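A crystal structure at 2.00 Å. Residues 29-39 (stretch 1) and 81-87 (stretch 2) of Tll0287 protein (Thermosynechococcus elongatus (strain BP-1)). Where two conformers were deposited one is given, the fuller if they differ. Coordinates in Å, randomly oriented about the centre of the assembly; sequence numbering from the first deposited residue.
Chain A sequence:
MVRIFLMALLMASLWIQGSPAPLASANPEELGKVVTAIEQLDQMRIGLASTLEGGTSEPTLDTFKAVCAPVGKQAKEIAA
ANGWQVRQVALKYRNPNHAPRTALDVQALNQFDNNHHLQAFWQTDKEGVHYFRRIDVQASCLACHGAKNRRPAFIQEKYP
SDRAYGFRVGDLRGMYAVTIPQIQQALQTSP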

# COMPACT_ATOMS: atom_id res chain seq x y z
N GLU A 29 -18.37 1.53 -15.25
CA GLU A 29 -17.65 2.78 -15.02
C GLU A 29 -17.04 2.78 -13.62
O GLU A 29 -15.90 3.21 -13.44
N GLU A 30 -17.77 2.26 -12.64
CA GLU A 30 -17.26 2.22 -11.27
C GLU A 30 -16.05 1.30 -11.09
O GLU A 30 -15.08 1.65 -10.39
N LEU A 31 -16.09 0.13 -11.71
CA LEU A 31 -14.95 -0.79 -11.66
C LEU A 31 -13.71 -0.12 -12.26
O LEU A 31 -12.60 -0.13 -11.65
N GLY A 32 -13.90 0.50 -13.42
CA GLY A 32 -12.77 1.19 -14.05
C GLY A 32 -12.22 2.33 -13.21
O GLY A 32 -11.00 2.54 -13.12
N LYS A 33 -13.14 3.09 -12.60
CA LYS A 33 -12.78 4.18 -11.70
C LYS A 33 -11.94 3.68 -10.52
O LYS A 33 -10.99 4.34 -10.11
N VAL A 34 -12.29 2.51 -9.99
CA VAL A 34 -11.46 1.91 -8.94
C VAL A 34 -10.04 1.60 -9.45
O VAL A 34 -9.04 1.99 -8.80
N VAL A 35 -9.95 0.91 -10.59
CA VAL A 35 -8.59 0.61 -11.13
C VAL A 35 -7.74 1.88 -11.32
O VAL A 35 -6.55 1.95 -10.91
N THR A 36 -8.36 2.89 -11.93
CA THR A 36 -7.66 4.14 -12.18
C THR A 36 -7.23 4.84 -10.89
O THR A 36 -6.09 5.28 -10.78
N ALA A 37 -8.15 4.93 -9.93
CA ALA A 37 -7.86 5.59 -8.66
C ALA A 37 -6.68 4.94 -7.96
O ALA A 37 -5.75 5.62 -7.49
N ILE A 38 -6.71 3.60 -7.89
CA ILE A 38 -5.61 2.89 -7.24
C ILE A 38 -4.27 3.09 -7.97
O ILE A 38 -3.23 3.35 -7.35
N GLU A 39 -4.31 3.00 -9.30
CA GLU A 39 -3.08 3.18 -10.06
C GLU A 39 -2.50 4.60 -9.88
O GLU A 39 -1.28 4.78 -9.80
N ALA A 81 -15.21 9.62 -0.50
CA ALA A 81 -15.83 10.26 -1.65
C ALA A 81 -16.64 9.28 -2.48
O ALA A 81 -17.62 9.67 -3.13
N ASN A 82 -16.24 8.01 -2.48
CA ASN A 82 -16.89 7.05 -3.36
C ASN A 82 -17.80 6.01 -2.69
O ASN A 82 -18.49 5.25 -3.37
N GLY A 83 -17.82 5.99 -1.37
CA GLY A 83 -18.56 4.96 -0.66
C GLY A 83 -17.89 3.61 -0.80
O GLY A 83 -18.55 2.57 -0.81
N TRP A 84 -16.56 3.62 -0.94
CA TRP A 84 -15.78 2.39 -0.96
C TRP A 84 -15.06 2.23 0.37
O TRP A 84 -15.01 3.16 1.17
N GLN A 85 -14.52 1.04 0.61
CA GLN A 85 -13.49 0.89 1.62
C GLN A 85 -12.19 0.82 0.84
O GLN A 85 -12.11 0.08 -0.13
N VAL A 86 -11.19 1.59 1.26
CA VAL A 86 -9.88 1.60 0.59
C VAL A 86 -8.82 1.54 1.66
O VAL A 86 -8.86 2.33 2.61
N ARG A 87 -7.87 0.63 1.53
CA ARG A 87 -6.88 0.41 2.58
C ARG A 87 -5.62 -0.27 2.06
O ARG A 87 -5.69 -1.22 1.27

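This is a small contact, 297 Å² summed over both sides, in which one tryptophan from a loop lies against a helix and is held by a hydrogen bond at its indole nitrogen and by aliphatic groups around its six-membered ring. The helix of 29-39 runs alongside the segment that leaves a helix end at Asn82, turns through Gly83 and enters a strand at Gln85. Gly83 makes no contact; its positive phi, 71°, is a backbone setting that favours glycine.

Trp84 points toward the helix with chi1 m and chi2 at -24°, and it alone has 111 Å² covered. Its NE1 donates to Glu30 OE2 at 2.9 Å, nearly straight at 170°, so the one polar atom of the indole is paired. Glu30 leaves its CA sideways, and an extended t, t chain carries the carboxylate to the ring edge. One turn on, Val34 (t) covers a ring face: its CG2 sits 3.5 Å from the centroid of the six-membered ring and only 14° off the normal, a CH-pi contact. The edge is lined by Lys33, whose CG is 3.6 Å from Trp84 CH2, and by Ala37, whose CB lies 4.3 Å from Trp84 CZ3.

Lys33 does two jobs. All four of its chi angles are t, so its methylenes pass the indole edge while the amine reaches beyond it, NZ meeting Asn82 OD1 at 3.2 Å in a weak hydrogen bond. Asn82 (m) points toward the helix, and its ND2 is bonded elsewhere in the structure.

Farther along, the contact becomes purely apolar: Ile38 (m, m) starts sideways but brings CD1 to 4.2 Å from CG1 of Val86 (t), which points toward the helix. The rule to read here is spacing: Glu30, Val34 and Ile38, four residues apart, meet the second stretch in succession, with Lys33 and Ala37 beside them.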

# COMPACT_ATOMS: atom_id res chain seq x y z
CB GLU A 29 -18.57 3.98 -15.22
CG GLU A 29 -17.85 5.31 -15.18
CD GLU A 29 -18.77 6.49 -15.39
OE1 GLU A 29 -19.46 6.53 -16.44
OE2 GLU A 29 -18.81 7.38 -14.52
CB GLU A 30 -18.37 1.83 -10.30
CG GLU A 30 -17.94 1.87 -8.85
CD GLU A 30 -19.10 1.81 -7.88
OE1 GLU A 30 -20.16 1.27 -8.26
OE2 GLU A 30 -18.96 2.32 -6.75
CB LEU A 31 -15.29 -2.07 -12.41
CG LEU A 31 -16.50 -2.82 -11.84
CD1 LEU A 31 -16.96 -3.90 -12.80
CD2 LEU A 31 -16.14 -3.42 -10.50
CB LYS A 33 -14.05 4.89 -11.19
CG LYS A 33 -13.74 6.00 -10.21
CD LYS A 33 -14.92 6.93 -9.97
CE LYS A 33 -14.44 8.20 -9.26
NZ LYS A 33 -15.52 9.18 -9.01
CB VAL A 34 -12.09 0.61 -8.37
CG1 VAL A 34 -11.07 -0.12 -7.48
CG2 VAL A 34 -13.35 0.92 -7.58
CB VAL A 35 -8.67 -0.20 -12.45
CG1 VAL A 35 -7.30 -0.36 -13.12
CG2 VAL A 35 -9.34 -1.57 -12.20
CB THR A 36 -8.50 5.11 -13.02
OG1 THR A 36 -8.78 4.52 -14.29
CG2 THR A 36 -7.73 6.41 -13.25
CB ALA A 37 -9.09 5.57 -7.75
CB ILE A 38 -5.92 1.40 -7.08
CG1 ILE A 38 -7.12 1.23 -6.13
CG2 ILE A 38 -4.71 0.65 -6.51
CD1 ILE A 38 -6.97 2.02 -4.84
CB GLU A 39 -3.29 2.82 -11.53
CG GLU A 39 -2.01 2.30 -12.18
CD GLU A 39 -1.58 0.95 -11.64
OE1 GLU A 39 -2.43 0.21 -11.07
OE2 GLU A 39 -0.38 0.62 -11.76
CB ALA A 81 -14.78 10.94 -2.51
CB ASN A 82 -15.83 6.35 -4.21
CG ASN A 82 -15.20 7.28 -5.23
OD1 ASN A 82 -15.75 7.52 -6.30
ND2 ASN A 82 -14.03 7.81 -4.89
CB TRP A 84 -14.71 2.46 -2.06
CG TRP A 84 -15.23 2.73 -3.45
CD1 TRP A 84 -16.49 2.48 -3.91
CD2 TRP A 84 -14.50 3.30 -4.55
NE1 TRP A 84 -16.59 2.85 -5.23
CE2 TRP A 84 -15.39 3.36 -5.64
CE3 TRP A 84 -13.19 3.76 -4.71
CZ2 TRP A 84 -15.01 3.88 -6.88
CZ3 TRP A 84 -12.81 4.27 -5.95
CH2 TRP A 84 -13.72 4.32 -7.02
CB GLN A 85 -13.69 -0.41 2.40
CG GLN A 85 -14.95 -0.39 3.26
CD GLN A 85 -15.59 -1.74 3.36
OE1 GLN A 85 -14.96 -2.72 3.78
NE2 GLN A 85 -16.85 -1.83 2.94
CB VAL A 86 -9.66 2.88 -0.24
CG1 VAL A 86 -8.27 2.86 -0.93
CG2 VAL A 86 -10.77 3.04 -1.26
CB ARG A 87 -7.49 -0.45 3.68
CG ARG A 87 -6.66 -0.54 4.94
CD ARG A 87 -7.46 -1.22 6.06
NE ARG A 87 -7.61 -2.65 5.84
CZ ARG A 87 -6.84 -3.58 6.40
NH1 ARG A 87 -5.87 -3.22 7.23
NH2 ARG A 87 -7.06 -4.86 6.15